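Local atomic coordinates of glycoside Hydrolase Family 43_12 (Metagenome, PDB entry 7JVH), a protein that probably hydrolyses glycosidic bonds in plant-derived polysaccharides or oligosaccharides of the xylan or arabinan type, as other family 43 glycoside hydrolases do. Residues A456-L461 and T474-G479; E478-V483 and I508-T513; G70-L75 and H90-I95; P64-K69 and Y316-G321. All blocks are in the same frame, centred on the assembly; numbering follows the deposited sequence.

Contact 1: A456-L461 and T474-G479; sequences AQKAGL and TVQTEG
Lys458 lays its extended aliphatic chain obliquely across the side chain of Gln476. Lys458 CG lies 3.8 Å from Gln476 CG, and Lys458 CE ends up 3.6 Å from Gln476 OE1. The amide of Gln476 turns its NE2 along its own strand. Gln476 NE2 donates to Thr474 OG1 at 2.8 Å, nearly straight at 176°, with the hydroxyl oxygen in the amide plane. A water accepts from Gln476 NE2 at 3.1 Å and from Lys458 NZ at 2.7 Å, joining the two polar ends. On the other face of the sheet Ala459 and Val475 form an antiparallel hydrogen-bonded pair, with Val475 N to Ala459 O at 2.9 Å. Next comes Gly460, whose CA stands only 4.0 Å from Thr474 CA; a side chain there would run into the facing backbone. At the open end of this hairpin Thr477 CB packs on Ala456 CB, while Thr477 OG1 is hydrogen-bonded to Tyr451. The hairpin lies in the concanavalin A-like domain. With Gln476 NE2 on the hydroxyl and the water, OE1 faces the lysine methylenes, an orientation these partners are consistent with.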
loop_
_atom_site.group_PDB
_atom_site.type_symbol
_atom_site.label_atom_id
_atom_site.label_comp_id
_atom_site.label_asym_id
_atom_site.label_seq_id
_atom_site.Cartn_x
_atom_site.Cartn_y
_atom_site.Cartn_z
ATOM N N ALA A 456 -22.147 -26.117 -5.004
ATOM C CA ALA A 456 -21.671 -26.795 -3.800
ATOM C C ALA A 456 -20.265 -26.427 -3.317
ATOM O O ALA A 456 -19.728 -27.044 -2.385
ATOM C CB ALA A 456 -21.804 -28.299 -3.962
ATOM N N GLN A 457 -19.698 -25.367 -3.905
ATOM C CA GLN A 457 -18.316 -24.934 -3.612
ATOM C C GLN A 457 -18.199 -24.246 -2.241
ATOM O O GLN A 457 -19.099 -24.347 -1.432
ATOM C CB GLN A 457 -17.814 -24.071 -4.770
ATOM C CG GLN A 457 -17.827 -24.824 -6.089
ATOM C CD GLN A 457 -17.407 -24.008 -7.287
ATOM O OE1 GLN A 457 -17.498 -22.788 -7.303
ATOM N NE2 GLN A 457 -16.962 -24.701 -8.314
ATOM N N LYS A 458 -17.084 -23.565 -1.983
ATOM C CA LYS A 458 -16.863 -22.831 -0.746
ATOM C C LYS A 458 -16.949 -21.326 -1.001
ATOM O O LYS A 458 -16.393 -20.830 -1.969
ATOM C CB LYS A 458 -15.483 -23.163 -0.168
ATOM C CG LYS A 458 -15.119 -24.633 -0.180
ATOM C CD LYS A 458 -13.792 -24.833 0.546
ATOM C CE LYS A 458 -13.420 -26.307 0.641
ATOM N NZ LYS A 458 -12.125 -26.464 1.343
ATOM N N ALA A 459 -17.636 -20.614 -0.107
ATOM C CA ALA A 459 -17.824 -19.172 -0.219
ATOM C C ALA A 459 -17.854 -18.558 1.167
ATOM O O ALA A 459 -18.551 -19.062 2.058
ATOM C CB ALA A 459 -19.120 -18.859 -0.947
ATOM N N GLY A 460 -17.075 -17.487 1.361
ATOM C CA GLY A 460 -16.951 -16.890 2.667
ATOM C C GLY A 460 -16.136 -15.629 2.800
ATOM O O GLY A 460 -15.992 -14.861 1.856
ATOM N N LEU A 461 -15.615 -15.430 4.012
ATOM C CA LEU A 461 -15.021 -14.187 4.464
ATOM C C LEU A 461 -13.600 -14.474 4.896
ATOM O O LEU A 461 -13.356 -15.452 5.598
ATOM C CB LEU A 461 -15.846 -13.640 5.651
ATOM C CG LEU A 461 -15.272 -12.487 6.463
ATOM C CD1 LEU A 461 -15.308 -11.184 5.676
ATOM C CD2 LEU A 461 -16.045 -12.374 7.759
ATOM N N THR A 474 -15.952 -20.068 5.798
ATOM C CA THR A 474 -16.649 -20.421 4.570
ATOM C C THR A 474 -17.876 -21.293 4.863
ATOM O O THR A 474 -17.845 -22.160 5.752
ATOM C CB THR A 474 -15.723 -21.197 3.601
ATOM O OG1 THR A 474 -15.186 -22.336 4.277
ATOM C CG2 THR A 474 -14.561 -20.351 3.122
ATOM N N VAL A 475 -18.954 -21.047 4.107
ATOM C CA VAL A 475 -20.059 -21.973 3.971
ATOM C C VAL A 475 -19.592 -23.013 2.981
ATOM O O VAL A 475 -19.022 -22.675 1.957
ATOM C CB VAL A 475 -21.354 -21.289 3.449
ATOM C CG1 VAL A 475 -22.494 -22.276 3.226
ATOM C CG2 VAL A 475 -21.779 -20.181 4.387
ATOM N N GLN A 476 -19.841 -24.286 3.307
ATOM C CA GLN A 476 -19.527 -25.424 2.450
ATOM C C GLN A 476 -20.723 -26.370 2.450
ATOM O O GLN A 476 -21.683 -26.127 3.150
ATOM C CB GLN A 476 -18.273 -26.125 2.962
ATOM C CG GLN A 476 -17.052 -25.219 2.982
ATOM C CD GLN A 476 -15.799 -25.910 3.476
ATOM O OE1 GLN A 476 -15.668 -27.120 3.379
ATOM N NE2 GLN A 476 -14.878 -25.138 4.024
ATOM N N THR A 477 -20.642 -27.435 1.644
ATOM C CA THR A 477 -21.696 -28.443 1.535
ATOM C C THR A 477 -21.156 -29.819 1.916
ATOM O O THR A 477 -20.027 -30.162 1.585
ATOM C CB THR A 477 -22.278 -28.541 0.107
ATOM O OG1 THR A 477 -22.602 -27.233 -0.397
ATOM C CG2 THR A 477 -23.535 -29.414 0.083
ATOM N N GLU A 478 -21.987 -30.588 2.628
ATOM C CA GLU A 478 -21.702 -31.958 3.043
ATOM C C GLU A 478 -23.045 -32.684 3.090
ATOM O O GLU A 478 -23.864 -32.414 3.963
ATOM C CB GLU A 478 -21.020 -31.991 4.410
ATOM C CG GLU A 478 -19.680 -31.266 4.442
ATOM C CD GLU A 478 -18.964 -31.364 5.778
ATOM O OE1 GLU A 478 -19.399 -32.126 6.651
ATOM O OE2 GLU A 478 -17.968 -30.651 5.962
ATOM N N GLY A 479 -23.261 -33.597 2.133
ATOM C CA GLY A 479 -24.557 -34.187 1.872
ATOM C C GLY A 479 -25.376 -33.174 1.082
ATOM O O GLY A 479 -24.870 -32.533 0.154
HETATM O O HOH W 1 -12.243 -26.837 4.063
#

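Contact 2: E478-V483 and I508-T513; sequences EGKEQV and IGKLKT
Gln482 holds the loop 508-513 with three hydrogen bonds, two from its backbone and one from its side chain. Gln482 N donates to Gly509 O at 3.0 Å, from above the carbonyl plane. Ile508 N returns a bond to Gln482 O at 3.2 Å. Further along, Leu511 N reaches Gln482 OE1 at 3.0 Å, bent to 144°. The glutamine chain folds at chi2 (67°), which swings the amide back over the loop and presents OE1 to that N-H. Its NE2 has a weak bond to Thr477 OG1. A leucine in place of Gln482 would probably leave Leu511 N without this acceptor, though the two backbone bonds would remain. Packing surrounds these bonds. Ile508 CG1 sits 3.4 Å from Gln482 O, and Leu511 CB lies beside Gln482 CG. At the exposed margin Lys510 runs its methylenes past Lys480 O, with Lys510 CE 3.2 Å from it. The two lysine chains cross at about a right angle. Lys480 NZ and Lys510 NZ are 4.8 Å apart, and their like charges probably disfavour a closer approach. Strand 482-489 pairs with 469-477 on its other side, through Val483 and Gln476. The loop leaves edge strand 501-507 for strand 515-522 of the other sheet, and Tyr451 of strand 442-451 touches both Gln482 and Leu511.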
loop_
_atom_site.group_PDB
_atom_site.type_symbol
_atom_site.label_atom_id
_atom_site.label_comp_id
_atom_site.label_asym_id
_atom_site.label_seq_id
_atom_site.Cartn_x
_atom_site.Cartn_y
_atom_site.Cartn_z
ATOM N N GLU A 478 -21.987 -30.588 2.628
ATOM C CA GLU A 478 -21.702 -31.958 3.043
ATOM C C GLU A 478 -23.045 -32.684 3.090
ATOM O O GLU A 478 -23.864 -32.414 3.963
ATOM C CB GLU A 478 -21.020 -31.991 4.410
ATOM C CG GLU A 478 -19.680 -31.266 4.442
ATOM C CD GLU A 478 -18.964 -31.364 5.778
ATOM O OE1 GLU A 478 -19.399 -32.126 6.651
ATOM O OE2 GLU A 478 -17.968 -30.651 5.962
ATOM N N GLY A 479 -23.261 -33.597 2.133
ATOM C CA GLY A 479 -24.557 -34.187 1.872
ATOM C C GLY A 479 -25.376 -33.174 1.082
ATOM O O GLY A 479 -24.870 -32.533 0.154
ATOM N N LYS A 480 -26.654 -33.041 1.444
ATOM C CA LYS A 480 -27.521 -31.997 0.903
ATOM C C LYS A 480 -27.764 -31.023 2.049
ATOM O O LYS A 480 -28.906 -30.669 2.382
ATOM C CB LYS A 480 -28.835 -32.565 0.333
ATOM C CG LYS A 480 -29.728 -31.513 -0.362
ATOM C CD LYS A 480 -28.964 -30.662 -1.379
ATOM C CE LYS A 480 -29.852 -29.587 -1.980
ATOM N NZ LYS A 480 -30.027 -28.461 -1.031
ATOM N N GLU A 481 -26.653 -30.609 2.660
ATOM C CA GLU A 481 -26.630 -29.717 3.794
ATOM C C GLU A 481 -25.391 -28.827 3.744
ATOM O O GLU A 481 -24.308 -29.260 3.351
ATOM C CB GLU A 481 -26.644 -30.518 5.094
ATOM C CG GLU A 481 -28.051 -30.882 5.565
ATOM C CD GLU A 481 -28.108 -31.166 7.058
ATOM O OE1 GLU A 481 -27.342 -30.477 7.806
ATOM O OE2 GLU A 481 -28.912 -32.060 7.466
ATOM N N GLN A 482 -25.568 -27.575 4.181
ATOM C CA GLN A 482 -24.479 -26.626 4.306
ATOM C C GLN A 482 -23.910 -26.607 5.714
ATOM O O GLN A 482 -24.615 -26.858 6.680
ATOM C CB GLN A 482 -24.899 -25.235 3.835
ATOM C CG GLN A 482 -24.977 -25.099 2.321
ATOM C CD GLN A 482 -26.076 -25.933 1.728
ATOM O OE1 GLN A 482 -27.167 -25.925 2.251
ATOM N NE2 GLN A 482 -25.803 -26.649 0.658
ATOM N N VAL A 483 -22.613 -26.291 5.801
ATOM C CA VAL A 483 -21.869 -26.214 7.048
ATOM C C VAL A 483 -21.036 -24.935 7.013
ATOM O O VAL A 483 -20.772 -24.397 5.948
ATOM C CB VAL A 483 -20.946 -27.427 7.221
ATOM C CG1 VAL A 483 -21.759 -28.690 7.306
ATOM C CG2 VAL A 483 -19.942 -27.500 6.066
ATOM N N ILE A 508 -25.494 -25.719 9.565
ATOM C CA ILE A 508 -26.509 -24.662 9.498
ATOM C C ILE A 508 -27.757 -25.102 8.705
ATOM O O ILE A 508 -28.533 -24.259 8.232
ATOM C CB ILE A 508 -25.912 -23.377 8.881
ATOM C CG1 ILE A 508 -25.347 -23.641 7.482
ATOM C CG2 ILE A 508 -24.791 -22.850 9.755
ATOM C CD1 ILE A 508 -25.026 -22.388 6.722
ATOM N N GLY A 509 -27.946 -26.422 8.586
ATOM C CA GLY A 509 -29.016 -27.016 7.823
ATOM C C GLY A 509 -28.893 -26.691 6.345
ATOM O O GLY A 509 -27.804 -26.381 5.815
ATOM N N LYS A 510 -30.055 -26.708 5.690
ATOM C CA LYS A 510 -30.191 -26.470 4.263
ATOM C C LYS A 510 -30.415 -25.001 3.963
ATOM O O LYS A 510 -31.537 -24.508 4.025
ATOM C CB LYS A 510 -31.378 -27.264 3.734
ATOM C CG LYS A 510 -31.244 -28.759 3.879
ATOM C CD LYS A 510 -32.098 -29.466 2.829
ATOM C CE LYS A 510 -32.060 -30.969 2.978
ATOM N NZ LYS A 510 -32.315 -31.659 1.676
ATOM N N LEU A 511 -29.333 -24.296 3.650
ATOM C CA LEU A 511 -29.374 -22.865 3.406
ATOM C C LEU A 511 -30.384 -22.495 2.304
ATOM O O LEU A 511 -30.131 -22.719 1.125
ATOM C CB LEU A 511 -27.973 -22.342 3.081
ATOM C CG LEU A 511 -27.725 -20.878 3.396
ATOM C CD1 LEU A 511 -27.840 -20.603 4.886
ATOM C CD2 LEU A 511 -26.339 -20.488 2.884
ATOM N N LYS A 512 -31.558 -22.000 2.718
ATOM C CA LYS A 512 -32.618 -21.548 1.811
ATOM C C LYS A 512 -32.798 -20.026 1.850
ATOM O O LYS A 512 -33.776 -19.511 1.290
ATOM C CB LYS A 512 -33.949 -22.227 2.159
ATOM C CG LYS A 512 -33.926 -23.743 2.131
ATOM C CD LYS A 512 -35.304 -24.326 2.311
ATOM C CE LYS A 512 -35.216 -25.846 2.211
ATOM N NZ LYS A 512 -36.496 -26.504 2.627
ATOM N N THR A 513 -31.869 -19.313 2.503
ATOM C CA THR A 513 -31.880 -17.848 2.543
ATOM C C THR A 513 -30.452 -17.327 2.474
ATOM O O THR A 513 -29.512 -18.083 2.697
ATOM C CB THR A 513 -32.498 -17.289 3.850
ATOM O OG1 THR A 513 -31.495 -17.236 4.869
ATOM C CG2 THR A 513 -33.662 -18.148 4.345
#

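Contact 3: G70-L75 and H90-I95; sequences GDDYYL and HSTDLI
His90 and Asp72 are brought together by their first torsions. His90 swings CG opposite its backbone N (chi1 163°), which carries the ring across to the neighbouring strand. Asp72 holds CG beside its own N and offers OD1 to that ring. His90 NE2 then donates to Asp72 OD1 at 2.7 Å. The oxygen lies in the imidazole plane, but the donor comes from above the carboxylate, 48° out of its plane. This bond fixes the rotation of the histidine ring. Tyr74, on the same face, brings CE2 to 3.9 Å from His90 CD2, with the two rings inclined to each other. On the opposite face Tyr73 and Ser91 form an antiparallel hydrogen-bonded pair, with Tyr73 N to Ser91 O at 2.9 Å. Leu94 presses its CD2 methyl over the centre of the Tyr73 ring in a CH-pi contact, 3.4 Å from the centroid and 13° off the ring normal. Past the strand end, Ser91 OG accepts from Asp93 N and from Leu94 N, an ST motif that sets Leu94 over the ring. Asp93 OD1 continues the bend as an Asx turn, accepting from Ile95 N at 2.8 Å and also from Asn96 N. Tyr73 OH is hydrogen-bonded to Glu309 O. Strands 72-76 and 85-91 are the middle pair of a four-stranded antiparallel sheet, a blade of the propeller usual in family 43. Strand 65-69 flanks them at Tyr74, and strand 98-102 flanks them at His90. Leu94 also reaches Tyr316 of strand 316-322 in the adjoining sheet.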
loop_
_atom_site.group_PDB
_atom_site.type_symbol
_atom_site.label_atom_id
_atom_site.label_comp_id
_atom_site.label_asym_id
_atom_site.label_seq_id
_atom_site.Cartn_x
_atom_site.Cartn_y
_atom_site.Cartn_z
ATOM N N GLY A 70 -0.101 22.201 -12.420
ATOM C CA GLY A 70 -1.023 23.308 -12.218
ATOM C C GLY A 70 -1.693 23.265 -10.854
ATOM O O GLY A 70 -1.008 23.244 -9.816
ATOM N N ASP A 71 -3.033 23.234 -10.853
ATOM C CA ASP A 71 -3.834 23.129 -9.630
ATOM C C ASP A 71 -3.978 21.707 -9.104
ATOM O O ASP A 71 -4.521 21.521 -8.012
ATOM C CB ASP A 71 -5.249 23.689 -9.858
ATOM C CG ASP A 71 -5.250 25.158 -10.215
ATOM O OD1 ASP A 71 -4.242 25.847 -9.926
ATOM O OD2 ASP A 71 -6.273 25.618 -10.773
ATOM N N ASP A 72 -3.506 20.718 -9.879
ATOM C CA ASP A 72 -3.752 19.296 -9.613
ATOM C C ASP A 72 -2.553 18.550 -9.023
ATOM O O ASP A 72 -1.436 18.639 -9.550
ATOM C CB ASP A 72 -4.186 18.608 -10.904
ATOM C CG ASP A 72 -5.501 19.119 -11.412
ATOM O OD1 ASP A 72 -6.478 19.075 -10.635
ATOM O OD2 ASP A 72 -5.562 19.543 -12.581
ATOM N N TYR A 73 -2.815 17.811 -7.935
ATOM C CA TYR A 73 -1.838 16.958 -7.274
ATOM C C TYR A 73 -2.181 15.502 -7.564
ATOM O O TYR A 73 -3.349 15.143 -7.646
ATOM C CB TYR A 73 -1.828 17.176 -5.749
ATOM C CG TYR A 73 -1.426 18.561 -5.306
ATOM C CD1 TYR A 73 -0.087 18.935 -5.256
ATOM C CD2 TYR A 73 -2.387 19.517 -4.925
ATOM C CE1 TYR A 73 0.287 20.209 -4.846
ATOM C CE2 TYR A 73 -2.016 20.784 -4.522
ATOM C CZ TYR A 73 -0.679 21.122 -4.484
ATOM O OH TYR A 73 -0.306 22.390 -4.102
ATOM N N TYR A 74 -1.142 14.676 -7.714
ATOM C CA TYR A 74 -1.291 13.231 -7.896
ATOM C C TYR A 74 -0.354 12.503 -6.943
ATOM O O TYR A 74 0.789 12.903 -6.766
ATOM C CB TYR A 74 -1.035 12.825 -9.349
ATOM C CG TYR A 74 -1.982 13.483 -10.336
ATOM C CD1 TYR A 74 -1.692 14.723 -10.875
ATOM C CD2 TYR A 74 -3.161 12.860 -10.727
ATOM C CE1 TYR A 74 -2.550 15.337 -11.778
ATOM C CE2 TYR A 74 -4.018 13.458 -11.632
ATOM C CZ TYR A 74 -3.708 14.699 -12.146
ATOM O OH TYR A 74 -4.557 15.300 -13.032
ATOM N N LEU A 75 -0.875 11.454 -6.305
ATOM C CA LEU A 75 -0.166 10.742 -5.252
ATOM C C LEU A 75 -0.320 9.252 -5.490
ATOM O O LEU A 75 -1.419 8.784 -5.778
ATOM C CB LEU A 75 -0.733 11.136 -3.888
ATOM C CG LEU A 75 -0.381 10.286 -2.662
ATOM C CD1 LEU A 75 0.985 10.630 -2.083
ATOM C CD2 LEU A 75 -1.501 10.444 -1.621
ATOM N N HIS A 90 -6.004 11.830 -6.625
ATOM C CA HIS A 90 -5.997 13.219 -7.111
ATOM C C HIS A 90 -6.613 14.166 -6.082
ATOM O O HIS A 90 -7.569 13.814 -5.420
ATOM C CB HIS A 90 -6.719 13.315 -8.465
ATOM C CG HIS A 90 -7.122 14.706 -8.852
ATOM N ND1 HIS A 90 -8.371 15.225 -8.579
ATOM C CD2 HIS A 90 -6.448 15.680 -9.512
ATOM C CE1 HIS A 90 -8.441 16.464 -9.043
ATOM N NE2 HIS A 90 -7.291 16.760 -9.619
ATOM N N SER A 91 -6.028 15.360 -5.955
ATOM C CA SER A 91 -6.476 16.397 -5.019
ATOM C C SER A 91 -6.024 17.793 -5.469
ATOM O O SER A 91 -4.934 17.951 -6.025
ATOM C CB SER A 91 -5.940 16.102 -3.617
ATOM O OG SER A 91 -6.232 17.146 -2.695
ATOM N N THR A 92 -6.866 18.798 -5.217
ATOM C CA THR A 92 -6.521 20.189 -5.488
ATOM C C THR A 92 -6.070 20.946 -4.240
ATOM O O THR A 92 -5.627 22.079 -4.351
ATOM C CB THR A 92 -7.694 20.946 -6.122
ATOM O OG1 THR A 92 -8.841 20.834 -5.279
ATOM C CG2 THR A 92 -8.017 20.383 -7.487
ATOM N N ASP A 93 -6.165 20.299 -3.073
ATOM C CA ASP A 93 -5.902 20.934 -1.780
ATOM C C ASP A 93 -5.030 20.148 -0.788
ATOM O O ASP A 93 -4.766 20.632 0.304
ATOM C CB ASP A 93 -7.233 21.289 -1.105
ATOM C CG ASP A 93 -8.098 20.063 -0.800
ATOM O OD1 ASP A 93 -7.559 18.980 -0.483
ATOM O OD2 ASP A 93 -9.334 20.191 -0.864
ATOM N N LEU A 94 -4.610 18.934 -1.172
ATOM C CA LEU A 94 -3.735 17.968 -0.425
ATOM C C LEU A 94 -4.405 17.347 0.801
ATOM O O LEU A 94 -3.708 16.668 1.531
ATOM C CB LEU A 94 -2.379 18.553 -0.020
ATOM C CG LEU A 94 -1.518 19.157 -1.116
ATOM C CD1 LEU A 94 -0.368 19.899 -0.486
ATOM C CD2 LEU A 94 -0.995 18.083 -2.039
ATOM N N ILE A 95 -5.682 17.618 1.040
ATOM C CA ILE A 95 -6.421 17.016 2.185
ATOM C C ILE A 95 -7.551 16.135 1.663
ATOM O O ILE A 95 -7.751 15.065 2.193
ATOM C CB ILE A 95 -6.983 18.114 3.097
ATOM C CG1 ILE A 95 -5.905 19.118 3.485
ATOM C CG2 ILE A 95 -7.640 17.504 4.316
ATOM C CD1 ILE A 95 -5.324 18.878 4.830
#

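Contact 4: P64-K69 and Y316-G321; sequences PSICRK and YGVFLG
Pro64 turns its ring toward strand 316-321 and lies across the backbone at Phe319. The leading atom is Pro64 CG, 3.4 Å from Phe319 C. The two ring carbons beside it reach different side chains. Pro64 CB meets Val318 CG2 at 3.8 Å, and Pro64 CD meets Leu320 CB at 4.0 Å. The ring therefore spans three consecutive residues of the facing strand. Val318 points back at segment 64-69. Its first torsion (chi1 -66°) sets CG2 between the backbone N and the carbonyl carbon. From there this one methyl touches both Pro64 CB and Ile66, whose CG2 is also 3.8 Å from Val318 CG2. Ile66 points toward the valine too, and the two branched chains meet methyl to methyl at a slant. Phe319 turns its side chain the other way and takes part here mainly through its backbone. No hydrogen bond passes between the segments; the contact is buried van der Waals packing, partly against a peptide group. With CG and CD gone, an alanine in place of Pro64 is likely to open a gap over the Phe319 carbonyl and lose the ring's contact with Leu320 CB. The two strands belong to different four-stranded sheets, the first and the last in sequence of the catalytic domain. In the five-bladed propeller of family 43 these are the blades that meet where the ring closes. Leu75 of strand 72-76 packs on both Pro64 and Val318. Strand 300-308 ties in through Asp306, which bonds Ile66 N with its carboxylate and Val318 with its backbone, and Met338 of strand 335-342 touches Val318.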
loop_
_atom_site.group_PDB
_atom_site.type_symbol
_atom_site.label_atom_id
_atom_site.label_comp_id
_atom_site.label_asym_id
_atom_site.label_seq_id
_atom_site.Cartn_x
_atom_site.Cartn_y
_atom_site.Cartn_z
ATOM N N PRO A 64 5.088 6.668 -0.384
ATOM C CA PRO A 64 4.251 7.636 -1.092
ATOM C C PRO A 64 5.097 8.559 -1.948
ATOM O O PRO A 64 6.143 9.043 -1.497
ATOM C CB PRO A 64 3.584 8.411 0.044
ATOM C CG PRO A 64 4.551 8.320 1.180
ATOM C CD PRO A 64 5.228 6.981 1.050
ATOM N N SER A 65 4.633 8.791 -3.180
ATOM C CA SER A 65 5.252 9.711 -4.107
ATOM C C SER A 65 4.178 10.658 -4.622
ATOM O O SER A 65 3.033 10.262 -4.828
ATOM C CB SER A 65 5.874 8.933 -5.263
ATOM O OG SER A 65 6.346 9.802 -6.275
ATOM N N ILE A 66 4.569 11.913 -4.846
ATOM C CA ILE A 66 3.642 12.979 -5.178
ATOM C C ILE A 66 4.247 13.960 -6.181
ATOM O O ILE A 66 5.428 14.287 -6.116
ATOM C CB ILE A 66 3.166 13.709 -3.888
ATOM C CG1 ILE A 66 2.119 14.763 -4.211
ATOM C CG2 ILE A 66 4.339 14.315 -3.132
ATOM C CD1 ILE A 66 1.277 15.150 -2.997
ATOM N N CYS A 67 3.413 14.408 -7.120
ATOM C CA CYS A 67 3.779 15.402 -8.098
ATOM C C CYS A 67 2.626 16.398 -8.293
ATOM O O CYS A 67 1.496 16.141 -7.877
ATOM C CB CYS A 67 4.129 14.725 -9.408
ATOM S SG CYS A 67 2.710 14.165 -10.350
ATOM N N ARG A 68 2.935 17.527 -8.945
ATOM C CA ARG A 68 1.961 18.563 -9.236
ATOM C C ARG A 68 2.020 19.012 -10.689
ATOM O O ARG A 68 3.100 19.198 -11.244
ATOM C CB ARG A 68 2.190 19.770 -8.321
ATOM C CG ARG A 68 1.208 20.914 -8.531
ATOM C CD ARG A 68 1.411 22.017 -7.504
ATOM N NE ARG A 68 0.940 23.299 -8.018
ATOM C CZ ARG A 68 0.831 24.414 -7.307
ATOM N NH1 ARG A 68 1.193 24.451 -6.022
ATOM N NH2 ARG A 68 0.364 25.515 -7.880
ATOM N N LYS A 69 0.834 19.169 -11.289
ATOM C CA LYS A 69 0.639 19.878 -12.550
ATOM C C LYS A 69 -0.467 20.915 -12.336
ATOM O O LYS A 69 -1.622 20.547 -12.085
ATOM C CB LYS A 69 0.252 18.911 -13.665
ATOM C CG LYS A 69 0.043 19.590 -15.006
ATOM C CD LYS A 69 -0.631 18.684 -16.004
ATOM C CE LYS A 69 -0.834 19.400 -17.318
ATOM N NZ LYS A 69 -1.582 18.548 -18.274
ATOM N N TYR A 316 4.795 20.716 1.199
ATOM C CA TYR A 316 4.220 19.614 2.006
ATOM C C TYR A 316 4.963 18.310 1.714
ATOM O O TYR A 316 5.245 18.035 0.564
ATOM C CB TYR A 316 2.725 19.504 1.714
ATOM C CG TYR A 316 1.961 20.646 2.313
ATOM C CD1 TYR A 316 1.541 21.712 1.545
ATOM C CD2 TYR A 316 1.732 20.689 3.668
ATOM C CE1 TYR A 316 0.867 22.777 2.108
ATOM C CE2 TYR A 316 1.064 21.746 4.248
ATOM C CZ TYR A 316 0.626 22.786 3.463
ATOM O OH TYR A 316 -0.033 23.816 4.050
ATOM N N GLY A 317 5.244 17.526 2.747
ATOM C CA GLY A 317 5.961 16.254 2.560
ATOM C C GLY A 317 5.148 15.038 2.961
ATOM O O GLY A 317 4.735 14.958 4.103
ATOM N N VAL A 318 4.959 14.098 2.041
ATOM C CA VAL A 318 4.213 12.856 2.366
ATOM C C VAL A 318 5.243 11.780 2.684
ATOM O O VAL A 318 6.275 11.794 2.065
ATOM C CB VAL A 318 3.306 12.421 1.208
ATOM C CG1 VAL A 318 2.193 13.412 0.947
ATOM C CG2 VAL A 318 4.098 12.144 -0.049
ATOM N N PHE A 319 4.967 10.907 3.646
ATOM C CA PHE A 319 5.927 9.832 3.985
ATOM C C PHE A 319 5.187 8.594 4.492
ATOM O O PHE A 319 3.976 8.600 4.515
ATOM C CB PHE A 319 6.947 10.310 5.012
ATOM C CG PHE A 319 6.383 10.831 6.305
ATOM C CD1 PHE A 319 5.704 12.029 6.353
ATOM C CD2 PHE A 319 6.563 10.143 7.483
ATOM C CE1 PHE A 319 5.213 12.518 7.548
ATOM C CE2 PHE A 319 6.069 10.633 8.676
ATOM C CZ PHE A 319 5.395 11.819 8.707
ATOM N N LEU A 320 5.938 7.564 4.873
ATOM C CA LEU A 320 5.327 6.354 5.359
ATOM C C LEU A 320 5.609 6.196 6.824
ATOM O O LEU A 320 6.618 6.706 7.315
ATOM C CB LEU A 320 5.789 5.126 4.556
ATOM C CG LEU A 320 7.186 4.557 4.772
ATOM C CD1 LEU A 320 7.279 3.752 6.062
ATOM C CD2 LEU A 320 7.594 3.697 3.580
ATOM N N GLY A 321 4.689 5.500 7.510
ATOM C CA GLY A 321 4.822 5.179 8.909
ATOM C C GLY A 321 3.876 4.047 9.215
ATOM O O GLY A 321 3.055 3.674 8.380
#

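In the fold
The four contacts fall into two pairs, one in each domain. Contacts 1 and 2 have centres 9 Å apart and share Glu478 and Gly479; Gln476 N and Val483 O, 2.8 Å apart, link them. Contacts 3 and 4 have centres 10 Å apart, and contact 3 is nested in the long loop that contact 4 closes. Tyr74 N to Cys67 O at 3.0 Å joins these two. The pairs are separate: contacts 1 and 4 are about 24 Å apart at their nearest atoms. One glycerol lies about 3 Å from the Lys458 side chain and another about 6 Å from that of Leu320; both probably come from the crystallisation liquor. Leu320 lies in the propeller domain, which in family 43 carries the active site.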